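Local coordinates for putative secreted cellulose binding protein (Streptomyces coelicolor, PDB 4OY7) that probably cleaves the glycosidic bonds of cellulose oxidatively, as a copper-dependent lytic polysaccharide monooxygenase whose catalytic domain is the part modelled here, at residues A108-T119 and A170-D180; I137-Q145 and Y156-S164. All coordinates share one frame; numbering follows the deposited sequence.

Interaction 1: residues A108-T119 and A170-D180; sequences AAHPGDFRVYLT and ALIFMQWVRSD. With CU (copper (II) ion), chain I.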
loop_
_atom_site.group_PDB
_atom_site.type_symbol
_atom_site.label_atom_id
_atom_site.label_comp_id
_atom_site.label_asym_id
_atom_site.label_seq_id
_atom_site.Cartn_x
_atom_site.Cartn_y
_atom_site.Cartn_z
ATOM N N ALA A 108 10.754 1.909 -10.022
ATOM C CA ALA A 108 11.845 1.080 -10.555
ATOM C C ALA A 108 11.323 -0.330 -10.631
ATOM O O ALA A 108 10.695 -0.798 -9.709
ATOM C CB ALA A 108 13.117 1.170 -9.720
ATOM N N ALA A 109 11.537 -0.981 -11.763
ATOM C CA ALA A 109 10.936 -2.277 -12.024
ATOM C C ALA A 109 11.856 -3.405 -11.559
ATOM O O ALA A 109 13.086 -3.299 -11.614
ATOM C CB ALA A 109 10.663 -2.430 -13.510
ATOM N N HIS A 110 11.233 -4.514 -11.187
ATOM C CA HIS A 110 11.941 -5.681 -10.696
ATOM C C HIS A 110 11.109 -6.928 -10.980
ATOM O O HIS A 110 9.882 -6.877 -10.910
ATOM C CB HIS A 110 12.149 -5.601 -9.175
ATOM C CG HIS A 110 12.827 -4.354 -8.700
ATOM N ND1 HIS A 110 14.161 -4.087 -8.935
ATOM C CD2 HIS A 110 12.355 -3.305 -7.988
ATOM C CE1 HIS A 110 14.483 -2.932 -8.389
ATOM N NE2 HIS A 110 13.398 -2.420 -7.838
ATOM N N PRO A 111 11.776 -8.072 -11.217
ATOM C CA PRO A 111 11.054 -9.335 -11.284
ATOM C C PRO A 111 10.603 -9.841 -9.880
ATOM O O PRO A 111 11.239 -9.552 -8.879
ATOM C CB PRO A 111 12.091 -10.278 -11.882
ATOM C CG PRO A 111 13.390 -9.765 -11.352
ATOM C CD PRO A 111 13.234 -8.262 -11.307
ATOM N N GLY A 112 9.480 -10.558 -9.813
ATOM C CA GLY A 112 8.977 -11.085 -8.541
ATOM C C GLY A 112 7.468 -11.236 -8.483
ATOM O O GLY A 112 6.773 -11.141 -9.522
ATOM N N ASP A 113 6.990 -11.508 -7.266
ATOM C CA ASP A 113 5.578 -11.769 -6.949
ATOM C C ASP A 113 4.996 -10.624 -6.161
ATOM O O ASP A 113 5.654 -10.054 -5.256
ATOM C CB ASP A 113 5.413 -12.997 -6.037
ATOM C CG ASP A 113 5.727 -14.294 -6.690
ATOM O OD1 ASP A 113 5.840 -14.353 -7.911
ATOM O OD2 ASP A 113 5.842 -15.283 -5.926
ATOM N N PHE A 114 3.731 -10.326 -6.428
ATOM C CA PHE A 114 2.937 -9.482 -5.580
ATOM C C PHE A 114 1.995 -10.346 -4.756
ATOM O O PHE A 114 1.102 -11.023 -5.297
ATOM C CB PHE A 114 2.160 -8.501 -6.440
ATOM C CG PHE A 114 3.031 -7.536 -7.172
ATOM C CD1 PHE A 114 3.513 -7.824 -8.439
ATOM C CD2 PHE A 114 3.372 -6.323 -6.594
ATOM C CE1 PHE A 114 4.333 -6.932 -9.126
ATOM C CE2 PHE A 114 4.199 -5.432 -7.261
ATOM C CZ PHE A 114 4.677 -5.723 -8.529
ATOM N N ARG A 115 2.205 -10.329 -3.445
ATOM C CA ARG A 115 1.366 -11.097 -2.506
ATOM C C ARG A 115 0.333 -10.144 -2.001
ATOM O O ARG A 115 0.691 -9.163 -1.317
ATOM C CB ARG A 115 2.208 -11.623 -1.356
ATOM C CG ARG A 115 3.228 -12.651 -1.786
ATOM C CD ARG A 115 4.175 -13.030 -0.691
ATOM N NE ARG A 115 5.248 -13.914 -1.137
ATOM C CZ ARG A 115 6.240 -14.312 -0.361
ATOM N NH1 ARG A 115 6.284 -13.949 0.935
ATOM N NH2 ARG A 115 7.169 -15.128 -0.865
ATOM N N VAL A 116 -0.926 -10.454 -2.289
ATOM C CA VAL A 116 -2.040 -9.551 -2.018
ATOM C C VAL A 116 -2.925 -10.126 -0.904
ATOM O O VAL A 116 -3.424 -11.248 -1.012
ATOM C CB VAL A 116 -2.870 -9.306 -3.293
ATOM C CG1 VAL A 116 -4.051 -8.379 -2.995
ATOM C CG2 VAL A 116 -1.999 -8.769 -4.454
ATOM N N TYR A 117 -3.135 -9.327 0.139
ATOM C CA TYR A 117 -3.890 -9.716 1.345
ATOM C C TYR A 117 -5.040 -8.778 1.673
ATOM O O TYR A 117 -4.958 -7.573 1.442
ATOM C CB TYR A 117 -2.983 -9.772 2.581
ATOM C CG TYR A 117 -1.704 -10.577 2.485
ATOM C CD1 TYR A 117 -0.602 -10.101 1.789
ATOM C CD2 TYR A 117 -1.578 -11.763 3.160
ATOM C CE1 TYR A 117 0.590 -10.829 1.747
ATOM C CE2 TYR A 117 -0.405 -12.505 3.134
ATOM C CZ TYR A 117 0.694 -12.021 2.438
ATOM O OH TYR A 117 1.848 -12.807 2.416
ATOM N N LEU A 118 -6.090 -9.315 2.281
ATOM C CA LEU A 118 -7.241 -8.479 2.689
ATOM C C LEU A 118 -7.543 -8.725 4.155
ATOM O O LEU A 118 -7.521 -9.847 4.613
ATOM C CB LEU A 118 -8.455 -8.835 1.858
ATOM C CG LEU A 118 -9.760 -8.088 2.103
ATOM C CD1 LEU A 118 -9.645 -6.605 1.741
ATOM C CD2 LEU A 118 -10.858 -8.764 1.297
ATOM N N THR A 119 -7.795 -7.647 4.878
ATOM C CA THR A 119 -8.181 -7.736 6.263
ATOM C C THR A 119 -9.470 -8.529 6.385
ATOM O O THR A 119 -10.383 -8.420 5.579
ATOM C CB THR A 119 -8.301 -6.356 6.941
ATOM O OG1 THR A 119 -9.217 -5.519 6.209
ATOM C CG2 THR A 119 -6.931 -5.718 7.055
ATOM N N ALA A 170 -11.907 -1.790 5.222
ATOM C CA ALA A 170 -10.956 -2.899 5.186
ATOM C C ALA A 170 -9.625 -2.310 4.727
ATOM O O ALA A 170 -9.533 -1.131 4.448
ATOM C CB ALA A 170 -11.457 -3.985 4.235
ATOM N N LEU A 171 -8.602 -3.137 4.622
ATOM C CA LEU A 171 -7.332 -2.684 4.070
ATOM C C LEU A 171 -6.761 -3.804 3.196
ATOM O O LEU A 171 -6.881 -4.993 3.516
ATOM C CB LEU A 171 -6.412 -2.323 5.211
ATOM C CG LEU A 171 -4.993 -1.878 4.919
ATOM C CD1 LEU A 171 -4.576 -1.037 6.128
ATOM C CD2 LEU A 171 -4.073 -3.074 4.720
ATOM N N ILE A 172 -6.172 -3.430 2.071
ATOM C CA ILE A 172 -5.447 -4.379 1.222
ATOM C C ILE A 172 -3.962 -4.131 1.420
ATOM O O ILE A 172 -3.466 -3.040 1.144
ATOM C CB ILE A 172 -5.829 -4.227 -0.271
ATOM C CG1 ILE A 172 -7.282 -4.678 -0.490
ATOM C CG2 ILE A 172 -4.916 -5.038 -1.174
ATOM C CD1 ILE A 172 -7.876 -4.224 -1.800
ATOM N N PHE A 173 -3.271 -5.167 1.879
ATOM C CA PHE A 173 -1.820 -5.128 2.092
ATOM C C PHE A 173 -1.151 -5.946 1.010
ATOM O O PHE A 173 -1.614 -7.063 0.688
ATOM C CB PHE A 173 -1.446 -5.747 3.442
ATOM C CG PHE A 173 0.003 -6.072 3.564
ATOM C CD1 PHE A 173 0.961 -5.055 3.659
ATOM C CD2 PHE A 173 0.429 -7.386 3.577
ATOM C CE1 PHE A 173 2.301 -5.367 3.771
ATOM C CE2 PHE A 173 1.782 -7.691 3.666
ATOM C CZ PHE A 173 2.716 -6.677 3.722
ATOM N N MET A 174 -0.104 -5.382 0.406
ATOM C CA MET A 174 0.669 -6.102 -0.601
ATOM C C MET A 174 2.128 -6.119 -0.243
ATOM O O MET A 174 2.675 -5.106 0.262
ATOM C CB MET A 174 0.504 -5.503 -1.989
ATOM C CG MET A 174 -0.916 -5.179 -2.362
ATOM S SD MET A 174 -1.031 -4.710 -4.104
ATOM C CE MET A 174 -2.662 -3.993 -4.089
ATOM N N GLN A 175 2.735 -7.271 -0.456
ATOM C CA GLN A 175 4.178 -7.438 -0.304
ATOM C C GLN A 175 4.725 -7.817 -1.665
ATOM O O GLN A 175 4.313 -8.807 -2.286
ATOM C CB GLN A 175 4.533 -8.475 0.756
ATOM C CG GLN A 175 5.988 -8.421 1.176
ATOM C CD GLN A 175 6.292 -9.347 2.340
ATOM O OE1 GLN A 175 5.389 -9.729 3.095
ATOM N NE2 GLN A 175 7.575 -9.692 2.516
ATOM N N TRP A 176 5.616 -6.965 -2.168
ATOM C CA TRP A 176 6.263 -7.173 -3.433
ATOM C C TRP A 176 7.576 -7.867 -3.141
ATOM O O TRP A 176 8.489 -7.259 -2.565
ATOM C CB TRP A 176 6.524 -5.833 -4.127
ATOM C CG TRP A 176 7.076 -5.925 -5.511
ATOM C CD1 TRP A 176 7.150 -7.038 -6.320
ATOM C CD2 TRP A 176 7.599 -4.834 -6.284
ATOM N NE1 TRP A 176 7.703 -6.697 -7.530
ATOM C CE2 TRP A 176 7.984 -5.356 -7.534
ATOM C CE3 TRP A 176 7.779 -3.455 -6.034
ATOM C CZ2 TRP A 176 8.538 -4.560 -8.528
ATOM C CZ3 TRP A 176 8.329 -2.690 -6.996
ATOM C CH2 TRP A 176 8.687 -3.229 -8.246
ATOM N N VAL A 177 7.656 -9.126 -3.535
ATOM C CA VAL A 177 8.781 -9.989 -3.214
ATOM C C VAL A 177 9.625 -10.183 -4.455
ATOM O O VAL A 177 9.249 -10.896 -5.398
ATOM C CB VAL A 177 8.274 -11.327 -2.640
ATOM C CG1 VAL A 177 9.447 -12.233 -2.264
ATOM C CG2 VAL A 177 7.356 -11.017 -1.470
ATOM N N ARG A 178 10.757 -9.487 -4.493
ATOM C CA ARG A 178 11.667 -9.614 -5.616
ATOM C C ARG A 178 12.204 -11.026 -5.696
ATOM O O ARG A 178 12.442 -11.669 -4.681
ATOM C CB ARG A 178 12.836 -8.611 -5.500
ATOM C CG ARG A 178 12.414 -7.171 -5.769
ATOM C CD ARG A 178 13.578 -6.190 -5.608
ATOM N NE ARG A 178 14.640 -6.436 -6.587
ATOM C CZ ARG A 178 15.764 -5.717 -6.663
ATOM N NH1 ARG A 178 15.996 -4.707 -5.834
ATOM N NH2 ARG A 178 16.694 -6.041 -7.551
ATOM N N SER A 179 12.348 -11.510 -6.912
ATOM C CA SER A 179 12.967 -12.820 -7.141
ATOM C C SER A 179 14.478 -12.729 -7.289
ATOM O O SER A 179 15.146 -13.765 -7.311
ATOM C CB SER A 179 12.350 -13.502 -8.353
ATOM O OG SER A 179 12.513 -12.679 -9.479
ATOM N N ASP A 180 15.022 -11.513 -7.367
ATOM C CA ASP A 180 16.448 -11.301 -7.629
ATOM C C ASP A 180 17.151 -10.515 -6.542
ATOM O O ASP A 180 18.219 -9.979 -6.769
ATOM C CB ASP A 180 16.591 -10.547 -8.946
ATOM C CG ASP A 180 16.037 -9.120 -8.877
ATOM O OD1 ASP A 180 15.155 -8.821 -8.035
ATOM O OD2 ASP A 180 16.471 -8.285 -9.707
HETATM CU CU CU I . 13.318 -0.437 -6.522
HETATM O O HOH W 1 7.303 -8.192 -10.317
HETATM O O HOH W 2 15.562 -5.733 -10.660
HETATM O O HOH W 3 4.554 -12.232 2.864
HETATM O O HOH W 4 14.750 -1.091 -5.678
#

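Interaction 2: residues I137-Q145 and Y156-S164; sequences IQTVTNPPQ and YYWDLALPS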
loop_
_atom_site.group_PDB
_atom_site.type_symbol
_atom_site.label_atom_id
_atom_site.label_comp_id
_atom_site.label_asym_id
_atom_site.label_seq_id
_atom_site.Cartn_x
_atom_site.Cartn_y
_atom_site.Cartn_z
ATOM N N ILE A 137 -5.111 -13.507 -0.535
ATOM C CA ILE A 137 -6.211 -13.737 -1.488
ATOM C C ILE A 137 -5.745 -13.895 -2.940
ATOM O O ILE A 137 -6.465 -14.437 -3.766
ATOM C CB ILE A 137 -7.344 -12.683 -1.359
ATOM C CG1 ILE A 137 -6.897 -11.265 -1.642
ATOM C CG2 ILE A 137 -8.006 -12.770 0.026
ATOM C CD1 ILE A 137 -8.082 -10.311 -1.772
ATOM N N GLN A 138 -4.511 -13.494 -3.234
ATOM C CA GLN A 138 -3.959 -13.603 -4.572
ATOM C C GLN A 138 -2.442 -13.459 -4.542
ATOM O O GLN A 138 -1.911 -12.682 -3.755
ATOM C CB GLN A 138 -4.657 -12.546 -5.456
ATOM C CG GLN A 138 -3.892 -11.983 -6.610
ATOM C CD GLN A 138 -4.630 -10.846 -7.294
ATOM O OE1 GLN A 138 -4.584 -9.684 -6.869
ATOM N NE2 GLN A 138 -5.281 -11.182 -8.360
ATOM N N THR A 139 -1.728 -14.213 -5.368
ATOM C CA THR A 139 -0.315 -13.913 -5.618
ATOM C C THR A 139 -0.165 -13.742 -7.103
ATOM O O THR A 139 -0.655 -14.578 -7.832
ATOM C CB THR A 139 0.677 -14.970 -5.070
ATOM O OG1 THR A 139 0.450 -15.146 -3.663
ATOM C CG2 THR A 139 2.112 -14.533 -5.256
ATOM N N VAL A 140 0.457 -12.644 -7.541
ATOM C CA VAL A 140 0.587 -12.304 -8.962
ATOM C C VAL A 140 2.056 -12.330 -9.330
ATOM O O VAL A 140 2.839 -11.486 -8.881
ATOM C CB VAL A 140 0.015 -10.899 -9.256
ATOM C CG1 VAL A 140 0.078 -10.576 -10.746
ATOM C CG2 VAL A 140 -1.401 -10.830 -8.726
ATOM N N THR A 141 2.429 -13.285 -10.177
ATOM C CA THR A 141 3.821 -13.474 -10.539
ATOM C C THR A 141 4.144 -12.715 -11.820
ATOM O O THR A 141 3.556 -12.984 -12.878
ATOM C CB THR A 141 4.140 -14.978 -10.664
ATOM O OG1 THR A 141 3.824 -15.641 -9.420
ATOM C CG2 THR A 141 5.610 -15.173 -11.030
ATOM N N ASN A 142 5.085 -11.773 -11.739
ATOM C CA ASN A 142 5.563 -11.035 -12.921
ATOM C C ASN A 142 4.452 -10.520 -13.850
ATOM O O ASN A 142 4.396 -10.859 -15.046
ATOM C CB ASN A 142 6.559 -11.906 -13.683
ATOM C CG ASN A 142 7.871 -12.019 -12.970
ATOM O OD1 ASN A 142 8.409 -11.011 -12.512
ATOM N ND2 ASN A 142 8.403 -13.232 -12.877
ATOM N N PRO A 143 3.540 -9.693 -13.291
ATOM C CA PRO A 143 2.507 -9.098 -14.123
ATOM C C PRO A 143 3.102 -8.126 -15.126
ATOM O O PRO A 143 4.227 -7.658 -14.934
ATOM C CB PRO A 143 1.629 -8.351 -13.107
ATOM C CG PRO A 143 2.572 -7.991 -12.038
ATOM C CD PRO A 143 3.521 -9.159 -11.929
ATOM N N PRO A 144 2.353 -7.825 -16.201
ATOM C CA PRO A 144 2.818 -6.872 -17.209
ATOM C C PRO A 144 2.823 -5.411 -16.742
ATOM O O PRO A 144 2.240 -5.069 -15.685
ATOM C CB PRO A 144 1.809 -7.051 -18.345
ATOM C CG PRO A 144 0.566 -7.489 -17.664
ATOM C CD PRO A 144 0.997 -8.319 -16.493
ATOM N N GLN A 145 3.465 -4.560 -17.556
ATOM C CA GLN A 145 3.611 -3.138 -17.230
ATOM C C GLN A 145 3.002 -2.254 -18.305
ATOM O O GLN A 145 3.041 -2.595 -19.490
ATOM C CB GLN A 145 5.092 -2.784 -17.055
ATOM C CG GLN A 145 5.717 -3.313 -15.761
ATOM C CD GLN A 145 7.233 -3.177 -15.769
ATOM O OE1 GLN A 145 7.763 -2.074 -15.804
ATOM N NE2 GLN A 145 7.936 -4.308 -15.757
ATOM N N TYR A 156 2.682 -1.667 -13.032
ATOM C CA TYR A 156 2.224 -3.042 -13.222
ATOM C C TYR A 156 0.701 -3.048 -13.147
ATOM O O TYR A 156 0.099 -2.174 -12.545
ATOM C CB TYR A 156 2.797 -3.936 -12.127
ATOM C CG TYR A 156 4.308 -4.056 -12.128
ATOM C CD1 TYR A 156 4.960 -5.024 -12.898
ATOM C CD2 TYR A 156 5.091 -3.218 -11.340
ATOM C CE1 TYR A 156 6.338 -5.136 -12.873
ATOM C CE2 TYR A 156 6.472 -3.328 -11.314
ATOM C CZ TYR A 156 7.084 -4.299 -12.066
ATOM O OH TYR A 156 8.449 -4.380 -12.038
ATOM N N TYR A 157 0.071 -4.013 -13.794
ATOM C CA TYR A 157 -1.361 -4.097 -13.848
ATOM C C TYR A 157 -1.770 -5.575 -13.867
ATOM O O TYR A 157 -1.134 -6.428 -14.521
ATOM C CB TYR A 157 -1.974 -3.330 -15.058
ATOM C CG TYR A 157 -1.661 -3.853 -16.430
ATOM C CD1 TYR A 157 -2.450 -4.827 -17.017
ATOM C CD2 TYR A 157 -0.603 -3.353 -17.171
ATOM C CE1 TYR A 157 -2.193 -5.292 -18.291
ATOM C CE2 TYR A 157 -0.344 -3.814 -18.453
ATOM C CZ TYR A 157 -1.138 -4.786 -19.004
ATOM O OH TYR A 157 -0.867 -5.273 -20.267
ATOM N N TRP A 158 -2.857 -5.834 -13.151
ATOM C CA TRP A 158 -3.521 -7.138 -13.090
ATOM C C TRP A 158 -4.943 -6.992 -12.573
ATOM O O TRP A 158 -5.326 -5.927 -12.108
ATOM C CB TRP A 158 -2.750 -8.120 -12.224
ATOM C CG TRP A 158 -2.670 -7.833 -10.747
ATOM C CD1 TRP A 158 -3.555 -8.253 -9.785
ATOM C CD2 TRP A 158 -1.642 -7.104 -10.048
ATOM N NE1 TRP A 158 -3.135 -7.842 -8.536
ATOM C CE2 TRP A 158 -1.964 -7.144 -8.668
ATOM C CE3 TRP A 158 -0.454 -6.454 -10.460
ATOM C CZ2 TRP A 158 -1.170 -6.550 -7.699
ATOM C CZ3 TRP A 158 0.349 -5.858 -9.493
ATOM C CH2 TRP A 158 -0.011 -5.918 -8.118
ATOM N N ASP A 159 -5.734 -8.054 -12.685
ATOM C CA ASP A 159 -7.109 -8.033 -12.196
ATOM C C ASP A 159 -7.187 -8.711 -10.828
ATOM O O ASP A 159 -6.485 -9.698 -10.600
ATOM C CB ASP A 159 -8.035 -8.794 -13.145
ATOM C CG ASP A 159 -8.156 -8.153 -14.510
ATOM O OD1 ASP A 159 -8.252 -6.908 -14.579
ATOM O OD2 ASP A 159 -8.222 -8.915 -15.510
ATOM N N LEU A 160 -8.056 -8.194 -9.951
ATOM C CA LEU A 160 -8.385 -8.815 -8.664
ATOM C C LEU A 160 -9.900 -9.008 -8.496
ATOM O O LEU A 160 -10.646 -8.024 -8.525
ATOM C CB LEU A 160 -7.856 -7.944 -7.517
ATOM C CG LEU A 160 -8.268 -8.311 -6.080
ATOM C CD1 LEU A 160 -7.856 -9.746 -5.729
ATOM C CD2 LEU A 160 -7.727 -7.249 -5.113
ATOM N N ALA A 161 -10.332 -10.257 -8.285
ATOM C CA ALA A 161 -11.738 -10.585 -8.027
ATOM C C ALA A 161 -11.985 -10.422 -6.545
ATOM O O ALA A 161 -11.456 -11.194 -5.746
ATOM C CB ALA A 161 -12.042 -12.016 -8.465
ATOM N N LEU A 162 -12.710 -9.377 -6.162
ATOM C CA LEU A 162 -12.882 -9.044 -4.753
ATOM C C LEU A 162 -13.890 -10.018 -4.142
ATOM O O LEU A 162 -14.932 -10.279 -4.734
ATOM C CB LEU A 162 -13.386 -7.605 -4.597
ATOM C CG LEU A 162 -12.428 -6.526 -5.126
ATOM C CD1 LEU A 162 -13.172 -5.231 -5.421
ATOM C CD2 LEU A 162 -11.302 -6.317 -4.107
ATOM N N PRO A 163 -13.599 -10.544 -2.947
ATOM C CA PRO A 163 -14.563 -11.443 -2.308
ATOM C C PRO A 163 -15.948 -10.804 -2.152
ATOM O O PRO A 163 -16.051 -9.579 -1.971
ATOM C CB PRO A 163 -13.949 -11.696 -0.923
ATOM C CG PRO A 163 -12.538 -11.345 -1.035
ATOM C CD PRO A 163 -12.409 -10.322 -2.110
ATOM N N SER A 164 -16.974 -11.644 -2.271
ATOM C CA SER A 164 -18.356 -11.320 -1.914
ATOM C C SER A 164 -18.560 -11.345 -0.405
ATOM O O SER A 164 -17.694 -11.828 0.339
ATOM C CB SER A 164 -19.300 -12.328 -2.527
ATOM O OG SER A 164 -19.259 -12.241 -3.927
#

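Interaction 1: residues A108-T119 and A170-D180
The guanidinium of Arg178 lies flat on the imidazole of His110, planes 18° apart, with Arg178 CZ 3.2 Å from His110 ND1. A bend at chi3 (64°) in the otherwise extended arginine chain folds the group back over the ring. Copper is bound by His110 NE2 at 2.4 Å, by a water and by His1. Both sides of the stack are tied to Asp180: Arg178 grips the carboxylate side-on, NE to OD1 and NH2 to OD2, while a water accepts from His110 ND1 and donates to Asp180 OD2, helping, with the metal at NE2, to fix the ring's rotation. Arg178 NH1 also salt-bridges Glu183, a copper site in another structure of this protein but not a ligand here. His1 and His110 form the histidine brace of an AA10 monooxygenase; His110 lies in the loop entering strand 112-119, which pairs antiparallel with 170-178 in the immunoglobulin-like beta-sandwich. Next along, Trp176 and Phe114 make an offset stack, with Phe114 CZ 3.3 Å from Trp176 NE1. The indole sits there because its CG is anti to the backbone N (chi1 -174°); Trp176 CH2 lies 3.7 Å from His110 CD2, and NE1 donates to a water held by His110 O. Paired backbone bonds from Asp113-Val177 to Tyr117-Phe173 hold the ladder. Thr119 OG1 takes the N-H of Leu171 at 2.9 Å. One water joins Arg115 NH1, Tyr117 OH and Gln175 OE1; Arg115 NH1 also reaches Gly57 O, Gln175 NE2 bonds Arg58 O, and Val177 CG2 lies over the guanidinium of Arg115.

Interaction 2: residues I137-Q145 and Y156-S164
Strands 137-141 and 156-161 run antiparallel, 166° between their directions, but their axes come no nearer than 8.3 Å, so side chains fill the gap between two different sheets of the sandwich. Backbones meet only at one end, where Gln145 and Tyr156 form a non-hydrogen-bonded pair and Tyr157 N donates to Pro144 O at 3.1 Å. At the other, a classic beta bulge sets Ile137 and Gln138 both against Val116. Gln138 spans the gap with an extended chain, its CG anti to the backbone N (chi1 151°). Its NE2 donates to a lone pair of Asp159 O at 2.9 Å, while OE1 accepts from Trp158 NE1, also at 2.9 Å, from well above the amide plane in a bent bond (134°). Val140 CG2 lies over the five-membered ring of Trp158, 3.5 Å from its centroid, and Pro143 CG meets Trp158 CE3 at 3.7 Å. Pro144 CG rests on the Tyr157 ring face; Gln145 CG covers a face of Tyr156, with Pro143 O at that ring's edge. Tyr156 OH is hydrogen-bonded to His110 N, and Gln145 OE1 to Asn106 ND2. Ile137 CD1 touches Leu160 CD1 at 4.0 Å. One glutamine amide thus serves both the indole N-H of buried Trp158 and the carbonyl of Asp159, which, with Val140 over one face, helps to fix the indole's rotation.

Interaction 1 joins neighbouring strands of one sheet through a continuous backbone ladder and ends at the copper; interaction 2 crosses between the sheets, relying on side chains and one short backbone meeting. The contact of 108-119 with 170-180 is the larger and has the greater share of buried residues, whereas that of 137-145 with 156-164 has as many exposed residues as buried ones and lies farther from the centre of the chain, with Tyr156 and Trp158 among its buried members. Strands 112-119 and 134-141 are neighbours, and Phe114 O to Val140 N (2.8 Å) ties the two contacts directly, as does Asp113 OD1 to Thr141 OG1 (2.8 Å). Phe114 meets Trp158 and Tyr156, so the aromatic groups adjoin.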